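Local structure of shikimate dehydrogenase (NADP(+)) (Listeria monocytogenes, 3TNL) at residues 110-113 with 114-117; 220-223 with 224-228. The protein probably catalyses the reversible, NADPH-linked reduction of 3-dehydroshikimate to shikimate, a step on the pathway to chorismate and the aromatic amino acids. All coordinates share one frame; numbering follows the deposited sequence. Where two conformers were deposited one is given.

Interaction 1. Residues 110-113 with 114-117; sequences KLSP and AAEL
S112 caps the helix that starts directly after it: its OG accepts the backbone N-H of A115 at 3.1 Å, with an N-H...O angle of 160°. That hydroxyl is placed by a first torsion of 68°, which sets OG between the backbone N and the carbonyl carbon and turns it back over the first turn. The same approach brings OG to 3.4 Å from A115 CB, so the methyl lies close beside the capping oxygen. With a side-chain oxygen bonded to the amide three residues on, S112 is a serine N-cap.

Backbone hydrogen bonds continue the turn. E116 N reaches S112 O at 3.0 Å, and L117 N reaches P113 O, also at 3.0 Å. P113 occupies the first helical position; amides in the first turn have no carbonyl one turn earlier within the helix to bond, so a ring nitrogen without hydrogen costs nothing there.

The apolar contact comes from L111, on the short strand before the cap, whose CB lies 4.2 Å from A115 CB. Separately, in the conformer of E116 given, the L111 CD1 methyl sits beside a carboxylate oxygen, E116 OE1, the two side chains crossing at about a right angle. Outside the segments, L111 and A115 both touch V121, while A114 and L117 pack on helix 164-175.

S112 thus serves the helix start through both its hydroxyl and its carbonyl, joining edge strand 110-111 of the mixed sheet to helix 113-118. The chemistry is that of a neutral cap: the A115 amide, which lies too early in the helix to find a helical carbonyl, is satisfied by a side-chain oxygen instead.

Interaction 2. Residues 220-223 with 224-228; sequences LRKE and IAESV
K222 and E226, one helical turn apart, form a salt bridge that can be followed along the lysine. CB leads to a CG set anti to the backbone N (178°), and this CG already lies 3.5 Å from E226 OE2. CD continues alongside the carboxylate, 4.0 Å from the same oxygen, and CE comes to 3.3 Å from E226 OE2. A bend at the fourth torsion (-73°) then turns NZ onto the acid, where it meets OE1 at 2.8 Å on the syn lone pair and OE2 more weakly at 3.1 Å. The ammonium is therefore shared by both oxygens, while the lysine's methylenes run beside the glutamate.

E223 OE1 stands 4.3 Å from E226 OE1; K156 pairs with both oxygens, which should offset the repulsion between the two acids.

On the buried face, L220 meets I224 through CG and CD1 against the isoleucine CD1. Just beyond, S227 OG donates to E223 O at 2.6 Å from above the carbonyl plane, and outside the segments it also bonds T158 OG1.

An i to i+4 salt bridge on the exposed side and aliphatic packing on the inner side, here joined by the buried acid E223, are typical of an amphipathic helix. Helix 217-226 covers the parallel sheet of the Rossmann-type nucleotide-binding domain and leads into strand 229-232.

Both contacts are local and partly buried, on two different helices: interaction 1 at the start of helix 113-118 and interaction 2 in the later part of helix 217-226. They share no element, and their nearest atoms are about 20 Å apart. Residues 110-117 belong to the substrate-binding part, beside the mixed sheet, whereas 220-228 lie on the parallel sheet of the nucleotide-binding part. Neutral chemistry dominates the first, with a hydroxyl and carbonyls receiving amides. The second adds an ion-pair network that runs from exposed K222 and E226 to buried E223, with L220 and I224 also packed inside. Serine appears in both, as backbone-amide acceptor in interaction 1 and as donor to a carbonyl in interaction 2.

Interaction 1. Residues 110-113 with 114-117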
ATOM      1  N   LYS B 110      -3.612 -17.109  13.928  1.00 19.97           N
ATOM      2  CA  LYS B 110      -3.852 -17.063  15.369  1.00 21.20           C
ATOM      3  C   LYS B 110      -4.847 -15.950  15.693  1.00 19.77           C
ATOM      4  O   LYS B 110      -4.997 -15.002  14.914  1.00 19.22           O
ATOM      5  CB  LYS B 110      -2.556 -16.757  16.130  1.00 22.88           C
ATOM      6  CG  LYS B 110      -1.477 -17.830  16.043  1.00 28.14           C
ATOM      7  CD  LYS B 110      -0.301 -17.487  16.976  1.00 28.99           C
ATOM      8  CE  LYS B 110       0.714 -18.615  17.014  1.00 28.81           C
ATOM      9  NZ  LYS B 110       0.122 -19.870  17.576  1.00 31.01           N
ATOM     10  N   LEU B 111      -5.471 -16.039  16.861  1.00 21.08           N
ATOM     11  CA  LEU B 111      -6.430 -15.017  17.332  1.00 19.24           C
ATOM     12  C   LEU B 111      -6.181 -14.697  18.787  1.00 19.08           C
ATOM     13  O   LEU B 111      -5.786 -15.576  19.578  1.00 20.33           O
ATOM     14  CB  LEU B 111      -7.867 -15.522  17.212  1.00 19.40           C
ATOM     15  CG  LEU B 111      -8.396 -15.953  15.837  1.00 18.86           C
ATOM     16  CD1 LEU B 111      -9.756 -16.605  15.991  1.00 20.19           C
ATOM     17  CD2 LEU B 111      -8.453 -14.711  14.910  1.00 19.39           C
ATOM     18  N   SER B 112      -6.392 -13.449  19.170  1.00 18.62           N
ATOM     19  CA  SER B 112      -6.335 -13.085  20.571  1.00 19.01           C
ATOM     20  C   SER B 112      -7.547 -13.763  21.259  1.00 20.86           C
ATOM     21  O   SER B 112      -8.490 -14.192  20.595  1.00 19.40           O
ATOM     22  CB  SER B 112      -6.452 -11.573  20.747  1.00 18.70           C
ATOM     23  OG  SER B 112      -7.753 -11.121  20.399  1.00 19.00           O
ATOM     24  N   PRO B 113      -7.537 -13.845  22.592  1.00 20.00           N
ATOM     25  CA  PRO B 113      -8.691 -14.457  23.247  1.00 21.60           C
ATOM     26  C   PRO B 113     -10.030 -13.788  22.936  1.00 20.14           C
ATOM     27  O   PRO B 113     -11.013 -14.485  22.694  1.00 19.51           O
ATOM     28  CB  PRO B 113      -8.356 -14.328  24.733  1.00 22.74           C
ATOM     29  CG  PRO B 113      -6.874 -14.345  24.766  1.00 23.16           C
ATOM     30  CD  PRO B 113      -6.428 -13.604  23.530  1.00 21.77           C
ATOM     31  N   ALA B 114     -10.083 -12.469  22.913  1.00 19.47           N
ATOM     32  CA  ALA B 114     -11.324 -11.769  22.643  1.00 19.92           C
ATOM     33  C   ALA B 114     -11.751 -11.927  21.193  1.00 19.13           C
ATOM     34  O   ALA B 114     -12.935 -12.062  20.903  1.00 19.75           O
ATOM     35  CB  ALA B 114     -11.189 -10.300  23.001  1.00 21.03           C
ATOM     36  N   ALA B 115     -10.792 -11.908  20.256  1.00 19.59           N
ATOM     37  CA  ALA B 115     -11.146 -12.101  18.862  1.00 18.70           C
ATOM     38  C   ALA B 115     -11.777 -13.462  18.663  1.00 18.84           C
ATOM     39  O   ALA B 115     -12.748 -13.616  17.901  1.00 19.45           O
ATOM     40  CB  ALA B 115      -9.938 -11.936  17.948  1.00 18.20           C
ATOM     41  N   GLU B 116     -11.211 -14.472  19.321  0.70 19.15           N
ATOM     42  CA  GLU B 116     -11.739 -15.826  19.258  0.70 21.26           C
ATOM     43  C   GLU B 116     -13.165 -15.864  19.822  0.70 21.04           C
ATOM     44  O   GLU B 116     -14.093 -16.327  19.169  0.70 22.31           O
ATOM     45  CB  GLU B 116     -10.827 -16.764  20.067  0.70 21.24           C
ATOM     46  CG  GLU B 116     -11.318 -18.220  20.195  0.70 26.55           C
ATOM     47  CD  GLU B 116     -11.302 -18.988  18.890  0.70 33.96           C
ATOM     48  OE1 GLU B 116     -10.301 -18.903  18.148  0.70 38.62           O
ATOM     49  OE2 GLU B 116     -12.274 -19.731  18.630  0.70 40.91           O
ATOM     50  N   LEU B 117     -13.344 -15.314  21.017  1.00 20.90           N
ATOM     51  CA  LEU B 117     -14.650 -15.399  21.696  1.00 20.44           C
ATOM     52  C   LEU B 117     -15.703 -14.533  21.015  1.00 20.23           C
ATOM     53  O   LEU B 117     -16.838 -14.949  20.843  1.00 21.36           O
ATOM     54  CB  LEU B 117     -14.516 -15.079  23.183  1.00 19.84           C
ATOM     55  CG  LEU B 117     -15.752 -15.250  24.057  1.00 19.27           C
ATOM     56  CD1 LEU B 117     -16.318 -16.663  23.973  1.00 21.25           C
ATOM     57  CD2 LEU B 117     -15.398 -14.889  25.478  1.00 21.26           C
TER

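Interaction 2. Residues 220-223 with 224-228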
ATOM      1  N   LEU B 220     -36.453  -2.812  31.560  1.00 14.23           N
ATOM      2  CA  LEU B 220     -35.434  -1.778  31.341  1.00 14.69           C
ATOM      3  C   LEU B 220     -35.281  -0.814  32.544  1.00 15.49           C
ATOM      4  O   LEU B 220     -34.180  -0.452  32.919  1.00 16.05           O
ATOM      5  CB  LEU B 220     -35.759  -1.011  30.042  1.00 15.59           C
ATOM      6  CG  LEU B 220     -34.730   0.041  29.599  1.00 14.00           C
ATOM      7  CD1 LEU B 220     -33.385  -0.596  29.287  1.00 16.57           C
ATOM      8  CD2 LEU B 220     -35.243   0.799  28.410  1.00 16.93           C
ATOM      9  N   ARG B 221     -36.397  -0.422  33.149  0.50 14.99           N
ATOM     10  CA  ARG B 221     -36.356   0.456  34.318  0.50 13.00           C
ATOM     11  C   ARG B 221     -35.523  -0.202  35.428  0.50 13.92           C
ATOM     12  O   ARG B 221     -34.659   0.428  36.017  0.50 15.23           O
ATOM     13  CB  ARG B 221     -37.774   0.724  34.819  0.50 13.09           C
ATOM     14  CG  ARG B 221     -37.856   1.743  35.937  0.50 11.68           C
ATOM     15  CD  ARG B 221     -39.287   1.995  36.385  0.50 13.81           C
ATOM     16  NE  ARG B 221     -40.000   2.700  35.329  0.50 14.04           N
ATOM     17  CZ  ARG B 221     -39.831   3.999  35.090  0.50 12.41           C
ATOM     18  NH1 ARG B 221     -40.483   4.596  34.093  0.50 21.86           N
ATOM     19  NH2 ARG B 221     -39.003   4.699  35.831  0.50 16.60           N
ATOM     20  N   LYS B 222     -35.794  -1.485  35.683  1.00 14.73           N
ATOM     21  CA  LYS B 222     -35.071  -2.213  36.732  1.00 14.79           C
ATOM     22  C   LYS B 222     -33.595  -2.260  36.405  1.00 14.99           C
ATOM     23  O   LYS B 222     -32.746  -1.911  37.249  1.00 15.79           O
ATOM     24  CB  LYS B 222     -35.592  -3.626  36.928  1.00 15.09           C
ATOM     25  CG  LYS B 222     -34.798  -4.414  37.986  1.00 17.37           C
ATOM     26  CD  LYS B 222     -35.256  -5.881  38.047  1.00 15.55           C
ATOM     27  CE  LYS B 222     -34.577  -6.647  39.170  1.00 16.65           C
ATOM     28  NZ  LYS B 222     -33.122  -7.016  38.989  1.00 17.37           N
ATOM     29  N   GLU B 223     -33.285  -2.698  35.184  1.00 14.68           N
ATOM     30  CA  GLU B 223     -31.883  -2.849  34.821  1.00 14.90           C
ATOM     31  C   GLU B 223     -31.094  -1.537  34.942  1.00 13.74           C
ATOM     32  O   GLU B 223     -29.995  -1.503  35.559  1.00 14.48           O
ATOM     33  CB  GLU B 223     -31.724  -3.518  33.445  1.00 14.54           C
ATOM     34  CG  GLU B 223     -32.396  -4.883  33.325  1.00 13.93           C
ATOM     35  CD  GLU B 223     -32.042  -5.797  34.448  1.00 14.83           C
ATOM     36  OE1 GLU B 223     -30.847  -5.944  34.720  1.00 16.75           O
ATOM     37  OE2 GLU B 223     -32.968  -6.371  35.077  1.00 18.06           O
ATOM     38  N   ILE B 224     -31.627  -0.464  34.373  1.00 13.26           N
ATOM     39  CA  ILE B 224     -30.936   0.826  34.467  1.00 13.24           C
ATOM     40  C   ILE B 224     -30.751   1.287  35.923  1.00 15.20           C
ATOM     41  O   ILE B 224     -29.689   1.786  36.294  1.00 14.89           O
ATOM     42  CB  ILE B 224     -31.624   1.900  33.645  1.00 14.48           C
ATOM     43  CG1 ILE B 224     -31.577   1.585  32.160  1.00 15.44           C
ATOM     44  CG2 ILE B 224     -30.945   3.242  33.865  1.00 16.55           C
ATOM     45  CD1 ILE B 224     -32.407   2.533  31.282  1.00 16.43           C
ATOM     46  N   ALA B 225     -31.786   1.123  36.737  1.00 13.88           N
ATOM     47  CA  ALA B 225     -31.736   1.511  38.119  1.00 15.68           C
ATOM     48  C   ALA B 225     -30.595   0.855  38.888  1.00 15.04           C
ATOM     49  O   ALA B 225     -30.064   1.452  39.832  1.00 16.76           O
ATOM     50  CB  ALA B 225     -33.087   1.177  38.800  1.00 16.44           C
ATOM     51  N   GLU B 226     -30.265  -0.369  38.479  1.00 14.64           N
ATOM     52  CA  GLU B 226     -29.216  -1.172  39.113  1.00 14.75           C
ATOM     53  C   GLU B 226     -27.830  -1.066  38.478  1.00 14.59           C
ATOM     54  O   GLU B 226     -26.878  -1.660  38.979  1.00 15.68           O
ATOM     55  CB  GLU B 226     -29.675  -2.643  39.093  1.00 13.79           C
ATOM     56  CG  GLU B 226     -30.947  -2.848  39.891  1.00 15.59           C
ATOM     57  CD  GLU B 226     -31.548  -4.238  39.789  1.00 17.31           C
ATOM     58  OE1 GLU B 226     -31.123  -5.059  38.948  1.00 17.78           O
ATOM     59  OE2 GLU B 226     -32.498  -4.480  40.577  1.00 18.57           O
ATOM     60  N   SER B 227     -27.719  -0.292  37.389  1.00 15.65           N
ATOM     61  CA  SER B 227     -26.494  -0.177  36.619  1.00 13.84           C
ATOM     62  C   SER B 227     -25.681   1.044  36.893  1.00 13.71           C
ATOM     63  O   SER B 227     -26.217   2.116  37.166  1.00 16.72           O
ATOM     64  CB  SER B 227     -26.832  -0.147  35.142  1.00 15.31           C
ATOM     65  OG  SER B 227     -27.494  -1.318  34.765  1.00 16.73           O
ATOM     66  N   VAL B 228     -24.370   0.865  36.797  1.00 14.27           N
ATOM     67  CA  VAL B 228     -23.448   2.002  36.900  1.00 13.74           C
ATOM     68  C   VAL B 228     -23.462   2.811  35.562  1.00 12.61           C
ATOM     69  O   VAL B 228     -23.247   4.043  35.563  1.00 15.82           O
ATOM     70  CB  VAL B 228     -21.998   1.512  37.239  1.00 15.37           C
ATOM     71  CG1 VAL B 228     -21.368   0.711  36.123  1.00 18.15           C
ATOM     72  CG2 VAL B 228     -21.160   2.710  37.594  1.00 18.50           C
TER